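Local structure of esterase (Capnocytophaga ochracea, 4W9R) at residues 22-27 with 66-71; 158-163 with 197-202; 233-238 with 268-273; 247-252 with 288-293. The protein is of unknown function but probably hydrolyses ester bonds with an alpha/beta-hydrolase fold. All coordinates share one frame; numbering follows the deposited sequence. Where two conformers were deposited one is given.

Overall arrangement
Contacts 1 and 2 lie in the mixed eight-stranded sheet domain, an alpha/beta-hydrolase arrangement, with centres about 32 Å apart: contact 1 joins neighbouring antiparallel strands 17-24 and 67-71, whereas contact 2 ties helix 156-165 to the loop leading into strand 205-213. Both close before contact 3 opens. Contact 3, near the centre of the chain, is where the esterase-like domain hands over to the C-terminal helices, and it touches contact 1 through Cys66 and Phe233. It uses the end of helix 255-270, which lies in the chain between helices 241-248 and 278-290, whose ends form contact 4, about 24 Å away between centres. The alternating segments of contacts 3 and 4 tie successive C-terminal helices together.

Contact 1. Residues 22-27 with 66-71; sequences GIYKPE and CIVVGV
Four backbone hydrogen bonds pair strand 17-24 with strand 67-71; residues 22-24 run antiparallel to 67-71, at 163°. At Gly22 and Gly70 the bonds are reciprocal: Gly70 N reaches Gly22 O at 2.9 Å in the carbonyl plane, while Gly22 N meets Gly70 O from above the plane of the Gly70 carbonyl. The Tyr24-Val68 pair is likewise double. Tyr24 N to Val68 O, 2.7 Å, is nearly straight at 176°, and Val68 N returns to a lone pair of Tyr24 O at 3.2 Å. Between these two hydrogen-bonded pairs sits the non-hydrogen-bonded pair Ile23-Val69, whose backbones bond outward instead, Ile23 to Ile6 and Val69 to Ile38 and Val40. Side chains alternate. Ile23 CG1 meets Val69 CG2 at 4.2 Å on the face covered by Ile107 of helix 91-110. On the opposite face, Tyr24 and Val68 cross obliquely, CB to CB 4.1 Å, against helix 43-59. CG of Tyr24 stands anti to its backbone N (chi1 167°), and the phenol OH bonds to Arg55. Past the strand end, Pro26 CG rests 3.5 Å from Cys66 O. Backbone polarity of residues 22-24 and 68-70 is thus met largely strand to strand, and their apolar side chains pack against helices on both faces.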
loop_
_atom_site.group_PDB
_atom_site.type_symbol
_atom_site.label_atom_id
_atom_site.label_comp_id
_atom_site.label_asym_id
_atom_site.label_seq_id
_atom_site.Cartn_x
_atom_site.Cartn_y
_atom_site.Cartn_z
ATOM N N GLY B 22 -19.394 -5.547 2.093
ATOM C CA GLY B 22 -19.409 -4.308 1.347
ATOM C C GLY B 22 -18.843 -4.524 -0.034
ATOM O O GLY B 22 -18.059 -5.445 -0.268
ATOM N N ILE B 23 -19.235 -3.647 -0.951
ATOM C CA ILE B 23 -18.992 -3.866 -2.367
ATOM C C ILE B 23 -18.433 -2.624 -3.031
ATOM O O ILE B 23 -19.022 -1.546 -2.953
ATOM C CB ILE B 23 -20.283 -4.275 -3.106
ATOM C CG1 ILE B 23 -20.888 -5.538 -2.489
ATOM C CG2 ILE B 23 -20.003 -4.487 -4.587
ATOM C CD1 ILE B 23 -22.192 -5.960 -3.128
ATOM N N TYR B 24 -17.288 -2.780 -3.682
ATOM C CA TYR B 24 -16.747 -1.709 -4.494
ATOM C C TYR B 24 -17.045 -1.968 -5.962
ATOM O O TYR B 24 -16.742 -3.038 -6.491
ATOM C CB TYR B 24 -15.239 -1.558 -4.286
ATOM C CG TYR B 24 -14.596 -0.680 -5.334
ATOM C CD1 TYR B 24 -14.762 0.698 -5.306
ATOM C CD2 TYR B 24 -13.847 -1.230 -6.365
ATOM C CE1 TYR B 24 -14.189 1.505 -6.270
ATOM C CE2 TYR B 24 -13.271 -0.431 -7.332
ATOM C CZ TYR B 24 -13.445 0.935 -7.279
ATOM O OH TYR B 24 -12.875 1.736 -8.242
ATOM N N LYS B 25 -17.637 -0.977 -6.618
ATOM C CA LYS B 25 -17.834 -1.022 -8.060
ATOM C C LYS B 25 -17.024 0.094 -8.690
ATOM O O LYS B 25 -16.850 1.150 -8.082
ATOM C CB LYS B 25 -19.312 -0.877 -8.426
ATOM C CG LYS B 25 -20.189 -2.027 -7.981
ATOM C CD LYS B 25 -21.588 -1.889 -8.556
ATOM C CE LYS B 25 -22.245 -0.589 -8.121
ATOM N NZ LYS B 25 -23.613 -0.447 -8.691
ATOM N N PRO B 26 -16.524 -0.130 -9.911
ATOM C CA PRO B 26 -15.706 0.887 -10.580
ATOM C C PRO B 26 -16.479 2.174 -10.852
ATOM O O PRO B 26 -17.669 2.260 -10.552
ATOM C CB PRO B 26 -15.300 0.205 -11.888
ATOM C CG PRO B 26 -15.376 -1.258 -11.585
ATOM C CD PRO B 26 -16.541 -1.402 -10.654
ATOM N N GLU B 27 -15.810 3.150 -11.453
ATOM C CA GLU B 27 -16.376 4.482 -11.606
ATOM C C GLU B 27 -17.468 4.478 -12.663
ATOM O O GLU B 27 -18.643 4.675 -12.349
ATOM C CB GLU B 27 -15.281 5.477 -11.975
ATOM C CG GLU B 27 -14.176 5.561 -10.939
ATOM C CD GLU B 27 -12.840 5.939 -11.545
ATOM O OE1 GLU B 27 -12.705 5.857 -12.784
ATOM O OE2 GLU B 27 -11.927 6.316 -10.782
ATOM N N CYS B 66 -12.049 -3.611 -11.521
ATOM C CA CYS B 66 -12.432 -4.804 -10.776
ATOM C C CYS B 66 -13.530 -4.516 -9.762
ATOM O O CYS B 66 -13.723 -3.376 -9.343
ATOM C CB CYS B 66 -11.217 -5.400 -10.060
ATOM S SG CYS B 66 -9.962 -6.080 -11.164
ATOM N N ILE B 67 -14.251 -5.563 -9.379
ATOM C CA ILE B 67 -15.232 -5.466 -8.309
ATOM C C ILE B 67 -14.673 -6.132 -7.059
ATOM O O ILE B 67 -14.232 -7.280 -7.103
ATOM C CB ILE B 67 -16.574 -6.112 -8.701
ATOM C CG1 ILE B 67 -17.235 -5.312 -9.827
ATOM C CG2 ILE B 67 -17.503 -6.192 -7.503
ATOM C CD1 ILE B 67 -18.606 -5.814 -10.211
ATOM N N VAL B 68 -14.676 -5.401 -5.949
ATOM C CA VAL B 68 -14.137 -5.916 -4.698
ATOM C C VAL B 68 -15.244 -6.109 -3.667
ATOM O O VAL B 68 -16.015 -5.190 -3.390
ATOM C CB VAL B 68 -13.059 -4.978 -4.121
ATOM C CG1 VAL B 68 -12.403 -5.608 -2.900
ATOM C CG2 VAL B 68 -12.017 -4.655 -5.178
ATOM N N VAL B 69 -15.323 -7.310 -3.108
ATOM C CA VAL B 69 -16.322 -7.613 -2.092
ATOM C C VAL B 69 -15.655 -8.012 -0.782
ATOM O O VAL B 69 -15.000 -9.050 -0.702
ATOM C CB VAL B 69 -17.263 -8.744 -2.545
ATOM C CG1 VAL B 69 -18.229 -9.111 -1.429
ATOM C CG2 VAL B 69 -18.016 -8.334 -3.798
ATOM N N GLY B 70 -15.805 -7.175 0.239
ATOM C CA GLY B 70 -15.254 -7.488 1.544
ATOM C C GLY B 70 -16.224 -8.162 2.496
ATOM O O GLY B 70 -17.436 -7.966 2.413
ATOM N N VAL B 71 -15.677 -8.933 3.430
ATOM C CA VAL B 71 -16.460 -9.545 4.496
ATOM C C VAL B 71 -16.009 -8.949 5.823
ATOM O O VAL B 71 -14.869 -9.146 6.241
ATOM C CB VAL B 71 -16.303 -11.078 4.528
ATOM C CG1 VAL B 71 -17.125 -11.675 5.661
ATOM C CG2 VAL B 71 -16.706 -11.682 3.196
#

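Contact 2. Residues 158-163 with 197-202; sequences EFSHAL and RSAPVH
Two backbone amides of the loop 197-202 meet oxygens on one side of helix 156-165. Ala199 N donates to Ser160 OG over 3.1 Å, at an N-H...O angle of 153°. One turn along the helix, His202 N donates to Leu163 O, also at 3.1 Å and 161°, coming in from above the carbonyl plane. Carbon atoms lie beside both acceptors: the methyl CB of Ala199 next to Ser160 OG, and His202 CB next to Leu163 O, while the imidazole leads off to bond Ser204 through ND1. A methyl of Val201, CG1, stands 4.0 Å from Leu163 O.

The second shell sets these groups in place. Ser160 OG is anti to its own backbone N (chi1 180°), which turns the hydroxyl out to the loop, where it also makes a weak hydrogen bond to Met196 O at the end of helix 183-196. The Ser198 hydroxyl turns back on that helix and bonds Ala195 O. Leu163 packs its side chain on Met133, Met196, Val205 and Tyr207, and so sets helix 156-165 against the start of strand 205-213; Phe159 adds an edge-to-face stack with Tyr131.

One helix thus supplies a side-chain acceptor and a main-chain acceptor to a segment without regular structure, and the connection from helix 183-196 to strand 205-213, outermost within this chain, is fixed by polar bonds at two points, with apolar packing behind them.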
loop_
_atom_site.group_PDB
_atom_site.type_symbol
_atom_site.label_atom_id
_atom_site.label_comp_id
_atom_site.label_asym_id
_atom_site.label_seq_id
_atom_site.Cartn_x
_atom_site.Cartn_y
_atom_site.Cartn_z
ATOM N N GLU B 158 0.187 -31.632 2.187
ATOM C CA GLU B 158 -1.066 -31.830 1.465
ATOM C C GLU B 158 -1.279 -30.748 0.410
ATOM O O GLU B 158 -1.803 -31.022 -0.669
ATOM C CB GLU B 158 -2.246 -31.864 2.437
ATOM C CG GLU B 158 -3.577 -32.194 1.777
ATOM C CD GLU B 158 -4.634 -32.627 2.774
ATOM O OE1 GLU B 158 -4.260 -33.107 3.866
ATOM O OE2 GLU B 158 -5.837 -32.489 2.468
ATOM N N PHE B 159 -0.870 -29.522 0.721
ATOM C CA PHE B 159 -0.965 -28.430 -0.242
ATOM C C PHE B 159 0.111 -28.569 -1.313
ATOM O O PHE B 159 -0.032 -28.050 -2.421
ATOM C CB PHE B 159 -0.850 -27.073 0.458
ATOM C CG PHE B 159 -2.059 -26.709 1.270
ATOM C CD1 PHE B 159 -3.232 -26.311 0.648
ATOM C CD2 PHE B 159 -2.025 -26.762 2.654
ATOM C CE1 PHE B 159 -4.350 -25.977 1.391
ATOM C CE2 PHE B 159 -3.138 -26.428 3.404
ATOM C CZ PHE B 159 -4.302 -26.035 2.772
ATOM N N SER B 160 1.186 -29.275 -0.974
ATOM C CA SER B 160 2.259 -29.540 -1.923
ATOM C C SER B 160 1.755 -30.401 -3.074
ATOM O O SER B 160 2.074 -30.152 -4.236
ATOM C CB SER B 160 3.437 -30.222 -1.228
ATOM O OG SER B 160 4.485 -30.493 -2.141
ATOM N N HIS B 161 0.960 -31.412 -2.741
ATOM C CA HIS B 161 0.386 -32.301 -3.742
ATOM C C HIS B 161 -0.575 -31.552 -4.657
ATOM O O HIS B 161 -0.637 -31.819 -5.859
ATOM C CB HIS B 161 -0.331 -33.473 -3.069
ATOM C CG HIS B 161 0.579 -34.363 -2.282
ATOM N ND1 HIS B 161 0.154 -35.079 -1.184
ATOM C CD2 HIS B 161 1.892 -34.654 -2.435
ATOM C CE1 HIS B 161 1.167 -35.770 -0.693
ATOM N NE2 HIS B 161 2.233 -35.531 -1.435
ATOM N N ALA B 162 -1.319 -30.612 -4.085
ATOM C CA ALA B 162 -2.279 -29.826 -4.851
ATOM C C ALA B 162 -1.569 -28.922 -5.854
ATOM O O ALA B 162 -2.017 -28.771 -6.992
ATOM C CB ALA B 162 -3.154 -29.004 -3.921
ATOM N N LEU B 163 -0.460 -28.326 -5.426
ATOM C CA LEU B 163 0.334 -27.465 -6.297
ATOM C C LEU B 163 0.982 -28.262 -7.421
ATOM O O LEU B 163 1.133 -27.767 -8.538
ATOM C CB LEU B 163 1.411 -26.734 -5.494
ATOM C CG LEU B 163 0.948 -25.594 -4.590
ATOM C CD1 LEU B 163 2.120 -25.053 -3.795
ATOM C CD2 LEU B 163 0.304 -24.490 -5.416
ATOM N N ARG B 197 6.382 -26.371 -0.608
ATOM C CA ARG B 197 7.197 -26.282 -1.816
ATOM C C ARG B 197 8.037 -27.538 -2.037
ATOM O O ARG B 197 8.864 -27.581 -2.948
ATOM C CB ARG B 197 8.106 -25.052 -1.766
ATOM C CG ARG B 197 9.228 -25.135 -0.743
ATOM C CD ARG B 197 10.309 -24.106 -1.042
ATOM N NE ARG B 197 11.437 -24.207 -0.123
ATOM C CZ ARG B 197 11.689 -23.336 0.848
ATOM N NH1 ARG B 197 12.740 -23.508 1.639
ATOM N NH2 ARG B 197 10.895 -22.291 1.026
ATOM N N SER B 198 7.832 -28.545 -1.190
ATOM C CA SER B 198 8.564 -29.812 -1.281
ATOM C C SER B 198 8.555 -30.420 -2.684
ATOM O O SER B 198 9.603 -30.778 -3.220
ATOM C CB SER B 198 7.984 -30.823 -0.290
ATOM O OG SER B 198 8.030 -30.326 1.035
ATOM N N ALA B 199 7.371 -30.529 -3.273
ATOM C CA ALA B 199 7.238 -31.039 -4.632
ATOM C C ALA B 199 7.346 -29.910 -5.654
ATOM O O ALA B 199 6.988 -28.770 -5.360
ATOM C CB ALA B 199 5.917 -31.779 -4.795
ATOM N N PRO B 200 7.860 -30.224 -6.855
ATOM C CA PRO B 200 7.894 -29.256 -7.958
ATOM C C PRO B 200 6.498 -28.764 -8.328
ATOM O O PRO B 200 5.548 -29.547 -8.339
ATOM C CB PRO B 200 8.517 -30.055 -9.106
ATOM C CG PRO B 200 9.330 -31.103 -8.431
ATOM C CD PRO B 200 8.557 -31.475 -7.201
ATOM N N VAL B 201 6.384 -27.477 -8.632
ATOM C CA VAL B 201 5.091 -26.864 -8.905
ATOM C C VAL B 201 4.664 -27.054 -10.360
ATOM O O VAL B 201 5.461 -26.871 -11.279
ATOM C CB VAL B 201 5.117 -25.358 -8.571
ATOM C CG1 VAL B 201 3.759 -24.731 -8.815
ATOM C CG2 VAL B 201 5.550 -25.147 -7.129
ATOM N N HIS B 202 3.401 -27.428 -10.553
ATOM C CA HIS B 202 2.825 -27.600 -11.883
ATOM C C HIS B 202 2.865 -26.295 -12.678
ATOM O O HIS B 202 2.772 -25.209 -12.106
ATOM C CB HIS B 202 1.388 -28.112 -11.771
ATOM C CG HIS B 202 0.785 -28.527 -13.077
ATOM N ND1 HIS B 202 -0.010 -27.689 -13.830
ATOM C CD2 HIS B 202 0.851 -29.695 -13.760
ATOM C CE1 HIS B 202 -0.403 -28.321 -14.922
ATOM N NE2 HIS B 202 0.106 -29.540 -14.903
#

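Contact 3. Residues 233-238 with 268-273; sequences FDIYKP and KQLGVK
Leu270, at the end of helix 255-270, pushes its forked tip among three side chains of 233-238. Its CD2 methyl does most of the touching: Leu270 CD2 lies 3.6 Å from Phe233 CD2, at the ring edge and near the ring plane, and it also meets Tyr236 CB at 3.7 Å. The two side chains, Leu270 and Tyr236, cross at about a right angle. The other methyl, Leu270 CD1, turns to Ile235, whose CG2 is 3.7 Å away. That CG2 occupies the crowded position between backbone N and carbonyl carbon, while CG1 is anti to the N (chi1 -167°). Ile235 CG2 also lies 3.7 Å from the amide oxygen OE1 of Gln269, where the extended glutamine crosses Ile235 at about a right angle.

No hydrogen bond joins the two segments. The short 3-10 turn is closed by its own backbone, Tyr236 N bonding Phe233 O at 2.8 Å. Just after it, Lys237 NZ forms a salt bridge with Asp234 OD1, 3.0 Å, as well as with Asp230. Lys262, from helix 255-270, bonds the carbonyls of Ile235 and Lys237, and Lys274 makes a cation-pi contact with the Tyr236 ring while its NZ bonds Tyr236 O.

Phe233 also packs on Met63 and Pro64, so the turn after helix 217-232 lies between the sheet domain and the C-terminal helices. The chemistry implies a joint held across the segments by apolar packing, with Lys262 and Lys274 bonding the carbonyls of Ile235, Tyr236 and Lys237.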
loop_
_atom_site.group_PDB
_atom_site.type_symbol
_atom_site.label_atom_id
_atom_site.label_comp_id
_atom_site.label_asym_id
_atom_site.label_seq_id
_atom_site.Cartn_x
_atom_site.Cartn_y
_atom_site.Cartn_z
ATOM N N PHE B 233 -1.703 -9.379 -12.180
ATOM C CA PHE B 233 -2.289 -8.654 -13.302
ATOM C C PHE B 233 -1.245 -8.139 -14.293
ATOM O O PHE B 233 -1.579 -7.406 -15.223
ATOM C CB PHE B 233 -3.138 -7.494 -12.787
ATOM C CG PHE B 233 -4.403 -7.931 -12.107
ATOM C CD1 PHE B 233 -4.440 -8.121 -10.736
ATOM C CD2 PHE B 233 -5.553 -8.164 -12.844
ATOM C CE1 PHE B 233 -5.603 -8.529 -10.110
ATOM C CE2 PHE B 233 -6.719 -8.573 -12.223
ATOM C CZ PHE B 233 -6.743 -8.754 -10.855
ATOM N N ASP B 234 0.013 -8.513 -14.075
ATOM C CA ASP B 234 1.147 -7.990 -14.840
ATOM C C ASP B 234 0.981 -8.060 -16.362
ATOM O O ASP B 234 1.473 -7.190 -17.083
ATOM C CB ASP B 234 2.424 -8.731 -14.439
ATOM C CG ASP B 234 3.662 -8.156 -15.095
ATOM O OD1 ASP B 234 4.134 -7.092 -14.642
ATOM O OD2 ASP B 234 4.163 -8.768 -16.062
ATOM N N ILE B 235 0.294 -9.089 -16.848
ATOM C CA ILE B 235 0.094 -9.266 -18.284
ATOM C C ILE B 235 -0.727 -8.120 -18.892
ATOM O O ILE B 235 -0.657 -7.865 -20.096
ATOM C CB ILE B 235 -0.600 -10.620 -18.587
ATOM C CG1 ILE B 235 -0.519 -10.958 -20.078
ATOM C CG2 ILE B 235 -2.043 -10.614 -18.105
ATOM C CD1 ILE B 235 0.897 -11.050 -20.608
ATOM N N TYR B 236 -1.483 -7.422 -18.052
ATOM C CA TYR B 236 -2.345 -6.334 -18.506
ATOM C C TYR B 236 -1.544 -5.070 -18.808
ATOM O O TYR B 236 -2.010 -4.192 -19.534
ATOM C CB TYR B 236 -3.417 -6.037 -17.454
ATOM C CG TYR B 236 -4.527 -5.115 -17.912
ATOM C CD1 TYR B 236 -4.432 -3.739 -17.745
ATOM C CD2 TYR B 236 -5.681 -5.624 -18.493
ATOM C CE1 TYR B 236 -5.447 -2.895 -18.157
ATOM C CE2 TYR B 236 -6.704 -4.788 -18.904
ATOM C CZ TYR B 236 -6.582 -3.425 -18.735
ATOM O OH TYR B 236 -7.596 -2.591 -19.145
ATOM N N LYS B 237 -0.340 -4.988 -18.247
ATOM C CA LYS B 237 0.512 -3.811 -18.401
ATOM C C LYS B 237 0.789 -3.480 -19.865
ATOM O O LYS B 237 0.852 -4.375 -20.708
ATOM C CB LYS B 237 1.843 -4.009 -17.665
ATOM C CG LYS B 237 1.775 -3.829 -16.156
ATOM C CD LYS B 237 3.170 -3.888 -15.545
ATOM C CE LYS B 237 3.132 -3.751 -14.029
ATOM N NZ LYS B 237 2.457 -4.904 -13.370
ATOM N N PRO B 238 0.943 -2.184 -20.170
ATOM C CA PRO B 238 1.341 -1.741 -21.509
ATOM C C PRO B 238 2.729 -2.252 -21.875
ATOM O O PRO B 238 3.504 -2.604 -20.985
ATOM C CB PRO B 238 1.334 -0.214 -21.393
ATOM C CG PRO B 238 0.430 0.079 -20.242
ATOM C CD PRO B 238 0.648 -1.048 -19.281
ATOM N N LYS B 268 -7.251 -14.936 -21.251
ATOM C CA LYS B 268 -7.183 -16.251 -20.629
ATOM C C LYS B 268 -6.994 -16.149 -19.115
ATOM O O LYS B 268 -7.714 -16.787 -18.346
ATOM C CB LYS B 268 -6.054 -17.081 -21.247
ATOM C CG LYS B 268 -6.016 -18.524 -20.765
ATOM C CD LYS B 268 -5.011 -19.349 -21.553
ATOM C CE LYS B 268 -5.078 -20.818 -21.161
ATOM N NZ LYS B 268 -4.155 -21.658 -21.973
ATOM N N GLN B 269 -6.016 -15.352 -18.692
ATOM C CA GLN B 269 -5.717 -15.199 -17.272
ATOM C C GLN B 269 -6.696 -14.280 -16.538
ATOM O O GLN B 269 -7.190 -14.624 -15.464
ATOM C CB GLN B 269 -4.294 -14.667 -17.089
ATOM C CG GLN B 269 -3.223 -15.487 -17.785
ATOM C CD GLN B 269 -1.824 -15.010 -17.451
ATOM O OE1 GLN B 269 -1.646 -13.997 -16.774
ATOM N NE2 GLN B 269 -0.821 -15.739 -17.924
ATOM N N LEU B 270 -6.961 -13.110 -17.111
ATOM C CA LEU B 270 -7.762 -12.094 -16.427
ATOM C C LEU B 270 -9.253 -12.157 -16.758
ATOM O O LEU B 270 -10.061 -11.479 -16.123
ATOM C CB LEU B 270 -7.224 -10.696 -16.750
ATOM C CG LEU B 270 -6.081 -10.146 -15.893
ATOM C CD1 LEU B 270 -4.896 -11.098 -15.833
ATOM C CD2 LEU B 270 -5.646 -8.790 -16.422
ATOM N N GLY B 271 -9.615 -12.968 -17.744
ATOM C CA GLY B 271 -11.010 -13.133 -18.122
ATOM C C GLY B 271 -11.676 -11.916 -18.743
ATOM O O GLY B 271 -12.900 -11.876 -18.871
ATOM N N VAL B 272 -10.882 -10.923 -19.132
ATOM C CA VAL B 272 -11.426 -9.718 -19.754
ATOM C C VAL B 272 -10.858 -9.492 -21.153
ATOM O O VAL B 272 -9.736 -9.901 -21.456
ATOM C CB VAL B 272 -11.148 -8.461 -18.899
ATOM C CG1 VAL B 272 -11.847 -8.567 -17.554
ATOM C CG2 VAL B 272 -9.652 -8.256 -18.716
ATOM N N LYS B 273 -11.637 -8.829 -22.000
ATOM C CA LYS B 273 -11.186 -8.502 -23.346
ATOM C C LYS B 273 -10.737 -7.048 -23.384
ATOM O O LYS B 273 -11.555 -6.133 -23.290
ATOM C CB LYS B 273 -12.299 -8.739 -24.370
ATOM C CG LYS B 273 -12.872 -10.148 -24.368
ATOM C CD LYS B 273 -14.111 -10.236 -25.248
ATOM C CE LYS B 273 -14.713 -11.634 -25.231
ATOM N NZ LYS B 273 -13.790 -12.651 -25.808
#

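Contact 4. Residues 247-252 with 288-293; sequences QMETLE and INSSQD
A Schellman motif closes helix 278-290, and it is this helix end that the turn after helix 241-248 meets. Gln292, with positive phi, is the C-prime residue: Asp293 N bonds back to Ile288 O at 3.1 Å, and Gln292 N makes a weak bond to Asn289 O. Asp293 then serves as N-cap of helix 294-306, its side chain anti to the backbone N (chi1 165°); OD1 makes a weak bond to Glu295 N, and OD2 a hydrogen bond to the Ser296 hydroxyl. The facing segment folds into a type I beta turn, Met248 to Leu251, closed by Leu251 N to Met248 O at 2.8 Å; residue 248 is a selenomethionine.

The two segments meet largely through carbonyls and short side chains. Ser291 CB lies 3.5 Å from Leu251 O, and Ser291 OG is as far from Glu252 O; the hydroxyl's hydrogen bond, however, runs to Ala287 O, one turn back in its own helix. Glu252 O also rests 3.5 Å from Asp293 CB. Farther along, Glu249 CD stands 4.3 Å from Ser290 OG, a hydroxyl that again bonds to Ala287 O. No hydrogen bond crosses between the segments, so this is surface packing without a polar bond, with Ile255 of helix 255-270 touching both Met248 and Ser291.

The arrangement is that of helices following one another through short turns, in which a Schellman end passes straight into the N-cap, Asp293, of the next helix.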
loop_
_atom_site.group_PDB
_atom_site.type_symbol
_atom_site.label_atom_id
_atom_site.label_comp_id
_atom_site.label_asym_id
_atom_site.label_seq_id
_atom_site.Cartn_x
_atom_site.Cartn_y
_atom_site.Cartn_z
ATOM N N GLN B 247 11.884 -8.091 -26.644
ATOM C CA GLN B 247 11.012 -9.175 -27.086
ATOM C C GLN B 247 10.408 -8.968 -28.476
ATOM O O GLN B 247 9.920 -9.919 -29.087
ATOM C CB GLN B 247 9.885 -9.377 -26.070
ATOM C CG GLN B 247 10.372 -9.589 -24.649
ATOM C CD GLN B 247 11.258 -10.810 -24.512
ATOM O OE1 GLN B 247 12.259 -10.785 -23.796
ATOM N NE2 GLN B 247 10.891 -11.889 -25.195
HETATM N N MSE B 248 10.439 -7.737 -28.976
HETATM C CA MSE B 248 9.775 -7.423 -30.241
HETATM C C MSE B 248 10.755 -7.155 -31.382
HETATM O O MSE B 248 10.759 -7.875 -32.379
HETATM C CB MSE B 248 8.832 -6.232 -30.067
HETATM C CG MSE B 248 7.745 -6.472 -29.031
HETATM SE SE MSE B 248 6.167 -5.361 -29.294
HETATM C CE MSE B 248 5.527 -6.136 -30.966
ATOM N N GLU B 249 11.565 -6.109 -31.246
ATOM C CA GLU B 249 12.514 -5.731 -32.293
ATOM C C GLU B 249 13.492 -6.844 -32.664
ATOM O O GLU B 249 14.082 -6.821 -33.744
ATOM C CB GLU B 249 13.301 -4.488 -31.874
ATOM C CG GLU B 249 12.559 -3.185 -32.096
ATOM C CD GLU B 249 13.481 -2.057 -32.510
ATOM O OE1 GLU B 249 14.699 -2.302 -32.635
ATOM O OE2 GLU B 249 12.990 -0.928 -32.718
ATOM N N THR B 250 13.663 -7.816 -31.773
ATOM C CA THR B 250 14.556 -8.939 -32.037
ATOM C C THR B 250 13.877 -10.018 -32.874
ATOM O O THR B 250 14.518 -10.975 -33.305
ATOM C CB THR B 250 15.068 -9.569 -30.732
ATOM O OG1 THR B 250 13.952 -9.960 -29.920
ATOM C CG2 THR B 250 15.933 -8.579 -29.964
ATOM N N LEU B 251 12.576 -9.861 -33.100
ATOM C CA LEU B 251 11.826 -10.797 -33.930
ATOM C C LEU B 251 11.933 -10.432 -35.407
ATOM O O LEU B 251 11.683 -9.289 -35.792
ATOM C CB LEU B 251 10.353 -10.838 -33.514
ATOM C CG LEU B 251 10.004 -11.420 -32.144
ATOM C CD1 LEU B 251 8.500 -11.369 -31.920
ATOM C CD2 LEU B 251 10.518 -12.847 -32.016
ATOM N N GLU B 252 12.324 -11.401 -36.227
ATOM C CA GLU B 252 12.360 -11.210 -37.672
ATOM C C GLU B 252 10.964 -11.361 -38.274
ATOM O O GLU B 252 10.575 -10.607 -39.166
ATOM C CB GLU B 252 13.335 -12.195 -38.315
ATOM C CG GLU B 252 14.768 -12.029 -37.833
ATOM C CD GLU B 252 15.689 -13.118 -38.341
ATOM O OE1 GLU B 252 15.190 -14.079 -38.965
ATOM O OE2 GLU B 252 16.914 -13.015 -38.115
ATOM N N ILE B 288 7.370 -3.990 -36.814
ATOM C CA ILE B 288 7.063 -4.534 -38.130
ATOM C C ILE B 288 7.917 -3.871 -39.206
ATOM O O ILE B 288 8.474 -4.544 -40.075
ATOM C CB ILE B 288 5.565 -4.360 -38.459
ATOM C CG1 ILE B 288 4.744 -5.454 -37.775
ATOM C CG2 ILE B 288 5.324 -4.387 -39.960
ATOM C CD1 ILE B 288 3.249 -5.254 -37.878
ATOM N N ASN B 289 8.036 -2.549 -39.129
ATOM C CA ASN B 289 8.796 -1.788 -40.115
ATOM C C ASN B 289 10.300 -2.028 -40.032
ATOM O O ASN B 289 10.987 -2.036 -41.052
ATOM C CB ASN B 289 8.508 -0.294 -39.963
ATOM C CG ASN B 289 7.090 0.066 -40.353
ATOM O OD1 ASN B 289 6.434 -0.664 -41.098
ATOM N ND2 ASN B 289 6.610 1.200 -39.859
ATOM N N SER B 290 10.809 -2.218 -38.818
ATOM C CA SER B 290 12.245 -2.375 -38.614
ATOM C C SER B 290 12.758 -3.716 -39.138
ATOM O O SER B 290 13.883 -3.807 -39.628
ATOM C CB SER B 290 12.593 -2.224 -37.131
ATOM O OG SER B 290 12.011 -3.259 -36.360
ATOM N N SER B 291 11.937 -4.755 -39.021
ATOM C CA SER B 291 12.305 -6.080 -39.513
ATOM C C SER B 291 11.753 -6.339 -40.913
ATOM O O SER B 291 11.968 -7.411 -41.484
ATOM C CB SER B 291 11.814 -7.161 -38.553
ATOM O OG SER B 291 10.400 -7.212 -38.542
ATOM N N GLN B 292 11.035 -5.353 -41.446
ATOM C CA GLN B 292 10.413 -5.436 -42.768
ATOM C C GLN B 292 9.526 -6.666 -42.941
ATOM O O GLN B 292 9.460 -7.238 -44.030
ATOM C CB GLN B 292 11.477 -5.422 -43.873
ATOM C CG GLN B 292 12.177 -4.087 -44.062
ATOM C CD GLN B 292 13.529 -4.035 -43.379
ATOM O OE1 GLN B 292 13.991 -5.026 -42.815
ATOM N NE2 GLN B 292 14.172 -2.874 -43.428
ATOM N N ASP B 293 8.831 -7.067 -41.882
ATOM C CA ASP B 293 7.925 -8.198 -42.000
ATOM C C ASP B 293 6.537 -7.664 -42.313
ATOM O O ASP B 293 5.859 -7.118 -41.446
ATOM C CB ASP B 293 7.927 -9.014 -40.703
ATOM C CG ASP B 293 6.765 -9.980 -40.612
ATOM O OD1 ASP B 293 6.375 -10.555 -41.650
ATOM O OD2 ASP B 293 6.247 -10.166 -39.491
#